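PDB 4UU4: lipopolysaccharide export system protein LptH from Pseudomonas aeruginosa, which binds lipopolysaccharide in the periplasm and is required for its transfer from the inner to the outer membrane, possibly as part of a bridge between them. Local coordinates for residues L120-K125 against V157-P162; L42-G47 against L71-N76; D100-Y105 against V126-N131. All coordinates share one frame; numbering follows the deposited sequence.

Contact 1. Residues L120-K125 against V157-P162; sequences LIDQAK and VTSPRP
A polar surface contact joins the corner Asp122-Gln123 to Thr158 and Ser159, in the long loop between strands 147-150 and 165-167 of the jellyroll. The carboxylate of Asp122 carries most of it, with both oxygens in use. OD1 offers its syn lone pair to the backbone N of Ser159, 3.0 Å away, while OD2 of Asp122 accepts the backbone N of Thr158 at 2.8 Å in a nearly straight bond (164° at the hydrogen). The hydroxyl OG1 of Thr158 donates to that same OD2, and the two donors reach it from opposite faces of the carboxylate plane. Three bonds thus hold the acid and fix two successive peptide N-H groups of a loop that has no regular secondary structure of its own. Thr158 can use its N and OG1 together because OG1 stands between the backbone N and the carbonyl carbon (chi1 60°). Alongside, Gln123 stretches out beyond CG and its OE1 takes a bond from Ser159 OG at 2.7 Å, the hydroxyl lying 20° off the amide carbonyl plane. The apolar share is small: Ile121 CG2 meets Val157 CG1 at 4.2 Å, the two side chains crossing at about a right angle, and Val157 CB rests against Asp122 OD1. Leu107 packs against Asp122, Gln123 and Thr158, and Glu136 OE2 accepts the backbone N of Arg161. The loop is thus bound at one of the places where the chain crosses between sheets, the corner that leads from strand 117-121 into strand 124-128.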
loop_
_atom_site.group_PDB
_atom_site.type_symbol
_atom_site.label_atom_id
_atom_site.label_comp_id
_atom_site.label_asym_id
_atom_site.label_seq_id
_atom_site.Cartn_x
_atom_site.Cartn_y
_atom_site.Cartn_z
ATOM N N LEU A 120 -0.713 -3.580 -4.920
ATOM C CA LEU A 120 -0.927 -2.399 -5.739
ATOM C C LEU A 120 -1.616 -2.813 -7.031
ATOM O O LEU A 120 -1.131 -3.688 -7.742
ATOM C CB LEU A 120 0.418 -1.743 -6.060
ATOM C CG LEU A 120 1.358 -1.553 -4.865
ATOM C CD1 LEU A 120 2.698 -2.227 -5.107
ATOM C CD2 LEU A 120 1.559 -0.082 -4.565
ATOM N N ILE A 121 -2.752 -2.193 -7.326
ATOM C CA ILE A 121 -3.500 -2.501 -8.536
ATOM C C ILE A 121 -3.405 -1.234 -9.378
ATOM O O ILE A 121 -3.116 -0.151 -8.855
ATOM C CB ILE A 121 -4.858 -3.162 -8.213
ATOM C CG1 ILE A 121 -4.649 -4.461 -7.432
ATOM C CG2 ILE A 121 -5.651 -3.436 -9.480
ATOM C CD1 ILE A 121 -5.856 -5.373 -7.439
ATOM N N ASP A 122 -3.642 -1.396 -10.680
ATOM C CA ASP A 122 -3.857 -0.313 -11.675
ATOM C C ASP A 122 -2.899 0.854 -11.872
ATOM O O ASP A 122 -3.139 1.958 -11.396
ATOM C CB ASP A 122 -5.207 0.350 -11.482
ATOM C CG ASP A 122 -5.867 0.678 -12.804
ATOM O OD1 ASP A 122 -5.180 0.610 -13.840
ATOM O OD2 ASP A 122 -7.077 1.002 -12.805
ATOM N N GLN A 123 -1.836 0.603 -12.619
ATOM C CA GLN A 123 -0.624 1.414 -12.690
ATOM C C GLN A 123 0.397 1.158 -11.556
ATOM O O GLN A 123 1.101 2.068 -11.125
ATOM C CB GLN A 123 -0.937 2.885 -12.866
ATOM C CG GLN A 123 -1.772 3.117 -14.103
ATOM C CD GLN A 123 -2.533 4.417 -14.065
ATOM O OE1 GLN A 123 -3.602 4.537 -14.662
ATOM N NE2 GLN A 123 -1.987 5.405 -13.369
ATOM N N ALA A 124 0.468 -0.094 -11.116
ATOM C CA ALA A 124 1.346 -0.481 -10.023
ATOM C C ALA A 124 2.813 -0.147 -10.307
ATOM O O ALA A 124 3.398 -0.638 -11.271
ATOM C CB ALA A 124 1.184 -1.962 -9.727
ATOM N N LYS A 125 3.401 0.694 -9.462
ATOM C CA LYS A 125 4.812 1.029 -9.582
ATOM C C LYS A 125 5.504 0.769 -8.249
ATOM O O LYS A 125 4.873 0.834 -7.202
ATOM C CB LYS A 125 4.985 2.492 -9.999
ATOM C CG LYS A 125 6.340 2.823 -10.616
ATOM C CD LYS A 125 6.528 4.327 -10.785
ATOM C CE LYS A 125 5.359 4.967 -11.525
ATOM N NZ LYS A 125 5.447 6.460 -11.548
ATOM N N VAL A 157 -8.746 -3.640 -14.607
ATOM C CA VAL A 157 -7.998 -2.386 -14.519
ATOM C C VAL A 157 -8.448 -1.330 -15.524
ATOM O O VAL A 157 -8.952 -1.649 -16.597
ATOM C CB VAL A 157 -6.485 -2.631 -14.731
ATOM C CG1 VAL A 157 -5.931 -3.539 -13.652
ATOM C CG2 VAL A 157 -6.232 -3.235 -16.097
ATOM N N THR A 158 -8.248 -0.065 -15.174
ATOM C CA THR A 158 -8.606 1.028 -16.065
ATOM C C THR A 158 -7.477 1.281 -17.054
ATOM O O THR A 158 -7.691 1.808 -18.143
ATOM C CB THR A 158 -8.915 2.317 -15.286
ATOM O OG1 THR A 158 -7.766 2.708 -14.528
ATOM C CG2 THR A 158 -10.070 2.086 -14.340
ATOM N N SER A 159 -6.270 0.894 -16.661
ATOM C CA SER A 159 -5.113 1.007 -17.539
ATOM C C SER A 159 -4.491 -0.355 -17.810
ATOM O O SER A 159 -3.572 -0.768 -17.109
ATOM C CB SER A 159 -4.067 1.942 -16.935
ATOM O OG SER A 159 -4.561 3.265 -16.854
ATOM N N PRO A 160 -5.002 -1.056 -18.840
ATOM C CA PRO A 160 -4.493 -2.388 -19.204
ATOM C C PRO A 160 -3.007 -2.393 -19.538
ATOM O O PRO A 160 -2.535 -1.561 -20.310
ATOM C CB PRO A 160 -5.319 -2.738 -20.445
ATOM C CG PRO A 160 -6.578 -1.951 -20.284
ATOM C CD PRO A 160 -6.151 -0.660 -19.663
ATOM N N ARG A 161 -2.280 -3.333 -18.946
ATOM C CA ARG A 161 -0.840 -3.450 -19.153
ATOM C C ARG A 161 -0.421 -4.918 -19.052
ATOM O O ARG A 161 0.071 -5.358 -18.016
ATOM C CB ARG A 161 -0.093 -2.611 -18.115
ATOM C CG ARG A 161 1.386 -2.432 -18.391
ATOM C CD ARG A 161 2.110 -1.876 -17.174
ATOM N NE ARG A 161 3.529 -1.655 -17.436
ATOM C CZ ARG A 161 4.065 -0.469 -17.706
ATOM N NH1 ARG A 161 3.301 0.615 -17.743
ATOM N NH2 ARG A 161 5.368 -0.366 -17.934
ATOM N N PRO A 162 -0.629 -5.682 -20.134
ATOM C CA PRO A 162 -0.403 -7.135 -20.165
ATOM C C PRO A 162 1.057 -7.544 -19.966
ATOM O O PRO A 162 1.333 -8.712 -19.692
ATOM C CB PRO A 162 -0.876 -7.531 -21.568
ATOM C CG PRO A 162 -1.800 -6.426 -21.984
ATOM C CD PRO A 162 -1.199 -5.193 -21.401
#

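Contact 2. Residues L42-G47 against L71-N76; sequences LDDKQG and LKQDKN
Gly47 and Gln73 meet by backbone at one end of a jellyroll sheet, where the turn of the hairpin 39-43/48-52 comes up against the chain leaving strand 68-72. The tight part is confined to these two residues. Gly47 O accepts the N-H of Gln73 at 2.7 Å, the donor lying nearly along the C=O axis, although the bond bends to 136° at the hydrogen. It continues the pairing of strands 48-52 and 68-72, in which Leu71 bonds to Ala49, beyond the last residue of strand 68-72. Asp44, Lys45 and Gln46 wind helically, and Gly47 closes this alpha-turn by donating its N to Asp43 O at 2.6 Å before swinging to positive phi. Gln73 CB points toward the turn and sits against Gly47 O, Gly47 itself adding no side chain to the interface, and the CA atoms of the two residues lie 4.9 Å apart.

On the solvent side the packing thins out. Lys72 runs away from the turn towards Val81 and Thr83 of the next strand, while Asp74 turns its back on Gly47 and receives Gly77 N on OD1. The side chain of Gln73 leaves with CG anti to the backbone N (chi1 -171°) and stays extended beyond it, which carries OE1 to 4.0 Å from Gly47 CA. Gln73 OE1 and Asp44 OD1 then face each other at 4.1 Å, two oxygens with no bond between them, their amide and carboxylate planes 29° apart.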
loop_
_atom_site.group_PDB
_atom_site.type_symbol
_atom_site.label_atom_id
_atom_site.label_comp_id
_atom_site.label_asym_id
_atom_site.label_seq_id
_atom_site.Cartn_x
_atom_site.Cartn_y
_atom_site.Cartn_z
ATOM N N LEU A 42 -16.517 6.297 11.743
ATOM C CA LEU A 42 -16.178 5.009 12.333
ATOM C C LEU A 42 -17.401 4.167 12.693
ATOM O O LEU A 42 -18.238 4.570 13.495
ATOM C CB LEU A 42 -15.293 5.214 13.563
ATOM C CG LEU A 42 -15.015 4.002 14.452
ATOM C CD1 LEU A 42 -14.174 3.038 13.652
ATOM C CD2 LEU A 42 -14.263 4.405 15.693
ATOM N N ASP A 43 -17.498 2.994 12.079
ATOM C CA ASP A 43 -18.559 2.055 12.407
ATOM C C ASP A 43 -17.998 0.958 13.301
ATOM O O ASP A 43 -17.588 -0.094 12.821
ATOM C CB ASP A 43 -19.157 1.456 11.135
ATOM C CG ASP A 43 -20.608 1.061 11.307
ATOM O OD1 ASP A 43 -20.997 0.688 12.434
ATOM O OD2 ASP A 43 -21.361 1.128 10.312
ATOM N N ASP A 44 -17.981 1.211 14.605
ATOM C CA ASP A 44 -17.389 0.276 15.556
ATOM C C ASP A 44 -18.184 -1.020 15.676
ATOM O O ASP A 44 -17.695 -2.003 16.230
ATOM C CB ASP A 44 -17.229 0.923 16.933
ATOM C CG ASP A 44 -16.130 0.276 17.754
ATOM O OD1 ASP A 44 -15.150 -0.215 17.153
ATOM O OD2 ASP A 44 -16.239 0.265 18.999
ATOM N N LYS A 45 -19.411 -1.016 15.162
ATOM C CA LYS A 45 -20.221 -2.230 15.121
ATOM C C LYS A 45 -19.749 -3.146 13.997
ATOM O O LYS A 45 -19.536 -4.341 14.204
ATOM C CB LYS A 45 -21.703 -1.888 14.949
ATOM C CG LYS A 45 -22.541 -2.110 16.197
ATOM C CD LYS A 45 -23.959 -1.589 16.018
ATOM C CE LYS A 45 -24.840 -2.000 17.185
ATOM N NZ LYS A 45 -25.715 -0.893 17.655
ATOM N N GLN A 46 -19.588 -2.576 12.807
ATOM C CA GLN A 46 -19.039 -3.303 11.670
ATOM C C GLN A 46 -17.550 -3.563 11.870
ATOM O O GLN A 46 -17.054 -4.646 11.567
ATOM C CB GLN A 46 -19.256 -2.516 10.374
ATOM C CG GLN A 46 -20.463 -2.943 9.547
ATOM C CD GLN A 46 -21.787 -2.454 10.112
ATOM O OE1 GLN A 46 -22.106 -2.682 11.279
ATOM N NE2 GLN A 46 -22.569 -1.781 9.278
ATOM N N GLY A 47 -16.845 -2.563 12.389
ATOM C CA GLY A 47 -15.404 -2.636 12.536
ATOM C C GLY A 47 -14.736 -2.011 11.328
ATOM O O GLY A 47 -13.649 -2.413 10.919
ATOM N N LEU A 71 -10.243 1.420 6.689
ATOM C CA LEU A 71 -9.665 0.409 7.566
ATOM C C LEU A 71 -10.718 -0.625 7.906
ATOM O O LEU A 71 -11.812 -0.278 8.366
ATOM C CB LEU A 71 -9.160 1.026 8.867
ATOM C CG LEU A 71 -8.337 2.306 8.801
ATOM C CD1 LEU A 71 -7.748 2.623 10.165
ATOM C CD2 LEU A 71 -7.249 2.194 7.771
ATOM N N LYS A 72 -10.390 -1.893 7.682
ATOM C CA LYS A 72 -11.270 -2.968 8.117
ATOM C C LYS A 72 -10.635 -3.647 9.316
ATOM O O LYS A 72 -9.437 -3.916 9.316
ATOM C CB LYS A 72 -11.507 -3.971 6.991
ATOM C CG LYS A 72 -12.157 -3.360 5.757
ATOM C CD LYS A 72 -12.323 -4.392 4.652
ATOM C CE LYS A 72 -13.007 -3.802 3.423
ATOM N NZ LYS A 72 -12.147 -2.837 2.674
ATOM N N GLN A 73 -11.446 -3.911 10.336
ATOM C CA GLN A 73 -10.966 -4.478 11.592
ATOM C C GLN A 73 -11.251 -5.975 11.668
ATOM O O GLN A 73 -12.269 -6.442 11.168
ATOM C CB GLN A 73 -11.630 -3.747 12.764
ATOM C CG GLN A 73 -11.074 -4.079 14.129
ATOM C CD GLN A 73 -11.578 -3.138 15.204
ATOM O OE1 GLN A 73 -12.258 -2.153 14.916
ATOM N NE2 GLN A 73 -11.246 -3.439 16.456
ATOM N N ASP A 74 -10.344 -6.727 12.285
ATOM C CA ASP A 74 -10.553 -8.164 12.466
ATOM C C ASP A 74 -10.701 -8.505 13.940
ATOM O O ASP A 74 -10.749 -7.612 14.781
ATOM C CB ASP A 74 -9.428 -8.986 11.803
ATOM C CG ASP A 74 -8.133 -9.052 12.630
ATOM O OD1 ASP A 74 -8.004 -8.388 13.681
ATOM O OD2 ASP A 74 -7.214 -9.780 12.202
ATOM N N LYS A 75 -10.761 -9.792 14.252
ATOM C CA LYS A 75 -10.684 -10.216 15.642
ATOM C C LYS A 75 -9.261 -9.929 16.132
ATOM O O LYS A 75 -8.326 -10.624 15.736
ATOM C CB LYS A 75 -11.042 -11.702 15.781
ATOM C CG LYS A 75 -12.472 -12.060 15.346
ATOM C CD LYS A 75 -12.558 -12.430 13.866
ATOM C CE LYS A 75 -13.998 -12.671 13.410
ATOM N NZ LYS A 75 -14.799 -11.415 13.295
ATOM N N ASN A 76 -9.136 -8.876 16.951
ATOM C CA ASN A 76 -7.890 -8.337 17.551
ATOM C C ASN A 76 -6.973 -7.331 16.840
ATOM O O ASN A 76 -5.967 -6.905 17.406
ATOM C CB ASN A 76 -6.772 -9.376 17.726
ATOM C CG ASN A 76 -7.188 -10.529 18.607
ATOM O OD1 ASN A 76 -7.315 -10.382 19.822
ATOM N ND2 ASN A 76 -7.397 -11.690 17.999
#

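Contact 3. Residues D100-Y105 against V126-N131; sequences DVTKAY and VIQEGN
The carbonyl O of Lys103 is approached by three groups of the opposing strand: it accepts the N-H of Ile127 at 2.9 Å, receives a CA-H...O contact from Val126 CA at 3.4 Å, and lies against CG1 of Val126. The amide of Ile127 comes from above the carbonyl plane, 42° out of it. The return bond, from Lys103 N to Ile127 O, is also 2.9 Å but straighter (166° at the hydrogen), and CA of Thr102 adds a second CA-H...O contact to Ile127 O. Lys103 and Ile127 are therefore a hydrogen-bonded pair, followed by the non-hydrogen-bonded pair Ala104 and Val126. Strands 102-105 and 126-128 run antiparallel at 172° and 4.6 Å between their axes, as adjacent strands of one of the two jellyroll sheets.

The two faces of this ladder differ. Ala104 and Val126 turn to the buried face, where both pack on Leu120 of the other sheet. Thr102 and Gln128 point the same way, side by side, with CG2 of Thr102 3.6 Å from CB of Gln128; Thr102 OG1 hydrogen-bonds to the carbonyl O of Gln93 on the next strand. On the opposite face CB of Lys103 and CB of Ile127 lie 4.1 Å apart. With CG1 of Ile127 anti to its carbonyl carbon and the chain extended from there, CD1 of Ile127 meets CE1 of Tyr105 at 3.8 Å. The same tyrosine ring makes a cation-pi contact with Lys125 and meets the ring of Tyr90.

Beyond the strands the fit slackens. A type I' turn from Gln128 to Asn131 reverses the chain into strand 131-135, and Glu129 in it brings OE1 to 3.9 Å from CB of Asp100. Asp100 directs its carboxylate elsewhere, OD2 accepting the backbone N of Ala96.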
loop_
_atom_site.group_PDB
_atom_site.type_symbol
_atom_site.label_atom_id
_atom_site.label_comp_id
_atom_site.label_asym_id
_atom_site.label_seq_id
_atom_site.Cartn_x
_atom_site.Cartn_y
_atom_site.Cartn_z
ATOM N N ASP A 100 17.559 2.647 2.558
ATOM C CA ASP A 100 16.900 1.871 1.515
ATOM C C ASP A 100 15.384 2.029 1.587
ATOM O O ASP A 100 14.661 1.061 1.824
ATOM C CB ASP A 100 17.281 0.393 1.624
ATOM C CG ASP A 100 17.515 -0.044 3.057
ATOM O OD1 ASP A 100 18.640 0.148 3.563
ATOM O OD2 ASP A 100 16.573 -0.579 3.678
ATOM N N VAL A 101 14.911 3.253 1.383
ATOM C CA VAL A 101 13.482 3.540 1.426
ATOM C C VAL A 101 12.774 3.128 0.135
ATOM O O VAL A 101 13.139 3.573 -0.953
ATOM C CB VAL A 101 13.220 5.035 1.724
ATOM C CG1 VAL A 101 14.306 5.905 1.098
ATOM C CG2 VAL A 101 11.828 5.454 1.245
ATOM N N THR A 102 11.758 2.280 0.269
ATOM C CA THR A 102 11.011 1.774 -0.876
ATOM C C THR A 102 9.703 2.532 -1.084
ATOM O O THR A 102 8.887 2.680 -0.154
ATOM C CB THR A 102 10.742 0.245 -0.771
ATOM O OG1 THR A 102 10.102 -0.057 0.475
ATOM C CG2 THR A 102 12.048 -0.529 -0.852
ATOM N N LYS A 103 9.528 3.025 -2.309
ATOM C CA LYS A 103 8.317 3.733 -2.694
ATOM C C LYS A 103 7.406 2.790 -3.461
ATOM O O LYS A 103 7.868 1.860 -4.118
ATOM C CB LYS A 103 8.650 4.954 -3.553
ATOM C CG LYS A 103 9.556 5.967 -2.873
ATOM C CD LYS A 103 9.847 7.145 -3.785
ATOM C CE LYS A 103 10.741 8.166 -3.105
ATOM N NZ LYS A 103 11.167 9.248 -4.036
ATOM N N ALA A 104 6.107 3.030 -3.361
ATOM C CA ALA A 104 5.120 2.215 -4.047
ATOM C C ALA A 104 3.940 3.075 -4.474
ATOM O O ALA A 104 3.483 3.943 -3.736
ATOM C CB ALA A 104 4.666 1.066 -3.162
ATOM N N TYR A 105 3.459 2.834 -5.683
ATOM C CA TYR A 105 2.386 3.631 -6.236
ATOM C C TYR A 105 1.337 2.722 -6.828
ATOM O O TYR A 105 1.657 1.664 -7.363
ATOM C CB TYR A 105 2.919 4.552 -7.327
ATOM C CG TYR A 105 3.992 5.519 -6.874
ATOM C CD1 TYR A 105 5.342 5.171 -6.920
ATOM C CD2 TYR A 105 3.660 6.791 -6.429
ATOM C CE1 TYR A 105 6.324 6.065 -6.522
ATOM C CE2 TYR A 105 4.633 7.688 -6.030
ATOM C CZ TYR A 105 5.962 7.322 -6.077
ATOM O OH TYR A 105 6.926 8.222 -5.676
ATOM N N VAL A 126 6.793 0.447 -8.294
ATOM C CA VAL A 126 7.600 0.272 -7.088
ATOM C C VAL A 126 9.015 0.771 -7.340
ATOM O O VAL A 126 9.688 0.300 -8.255
ATOM C CB VAL A 126 7.704 -1.206 -6.650
ATOM C CG1 VAL A 126 8.688 -1.341 -5.504
ATOM C CG2 VAL A 126 6.356 -1.759 -6.241
ATOM N N ILE A 127 9.469 1.719 -6.530
ATOM C CA ILE A 127 10.837 2.199 -6.646
ATOM C C ILE A 127 11.680 1.743 -5.460
ATOM O O ILE A 127 11.509 2.232 -4.339
ATOM C CB ILE A 127 10.899 3.730 -6.774
ATOM C CG1 ILE A 127 9.929 4.215 -7.853
ATOM C CG2 ILE A 127 12.312 4.173 -7.098
ATOM C CD1 ILE A 127 9.808 5.722 -7.935
ATOM N N GLN A 128 12.574 0.787 -5.713
ATOM C CA GLN A 128 13.532 0.354 -4.702
ATOM C C GLN A 128 14.984 0.533 -5.166
ATOM O O GLN A 128 15.458 -0.148 -6.074
ATOM C CB GLN A 128 13.236 -1.072 -4.192
ATOM C CG GLN A 128 13.553 -2.236 -5.121
ATOM C CD GLN A 128 13.436 -3.577 -4.413
ATOM O OE1 GLN A 128 12.463 -3.833 -3.701
ATOM N NE2 GLN A 128 14.434 -4.432 -4.592
ATOM N N GLU A 129 15.666 1.492 -4.540
ATOM C CA GLU A 129 17.091 1.743 -4.761
ATOM C C GLU A 129 17.452 1.921 -6.235
ATOM O O GLU A 129 18.315 1.218 -6.764
ATOM C CB GLU A 129 17.923 0.623 -4.136
ATOM C CG GLU A 129 17.401 0.182 -2.776
ATOM C CD GLU A 129 18.119 -1.035 -2.236
ATOM O OE1 GLU A 129 19.166 -0.860 -1.580
ATOM O OE2 GLU A 129 17.638 -2.167 -2.461
ATOM N N GLY A 130 16.779 2.857 -6.898
ATOM C CA GLY A 130 17.046 3.141 -8.297
ATOM C C GLY A 130 16.341 2.181 -9.238
ATOM O O GLY A 130 16.063 2.520 -10.388
ATOM N N ASN A 131 16.053 0.980 -8.748
ATOM C CA ASN A 131 15.348 -0.026 -9.535
ATOM C C ASN A 131 13.845 0.250 -9.621
ATOM O O ASN A 131 13.137 0.202 -8.616
ATOM C CB ASN A 131 15.613 -1.433 -8.978
ATOM C CG ASN A 131 17.086 -1.827 -9.050
ATOM O OD1 ASN A 131 17.932 -1.029 -9.451
ATOM N ND2 ASN A 131 17.395 -3.059 -8.656
#

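Contacts 1 and 3 are neighbours, their centres about 17 Å apart, and share strand 124-128. They touch directly: Lys125 O lies 2.9 Å from Tyr105 N, a probable hydrogen bond. Their segments alternate along the chain. Contact 2 closes before either opens and lies far off, about 29 Å from contact 1 and 31 Å from contact 3 between centres; it shares with contact 1 the sheet whose outermost strands are 39-43 and 147-150. Contacts 2 and 3 lie on opposite sides of the chain's centre. Together the three contacts sample both sheets of the jellyroll, the fold this lipopolysaccharide carrier has in common with the E. coli Lpt proteins.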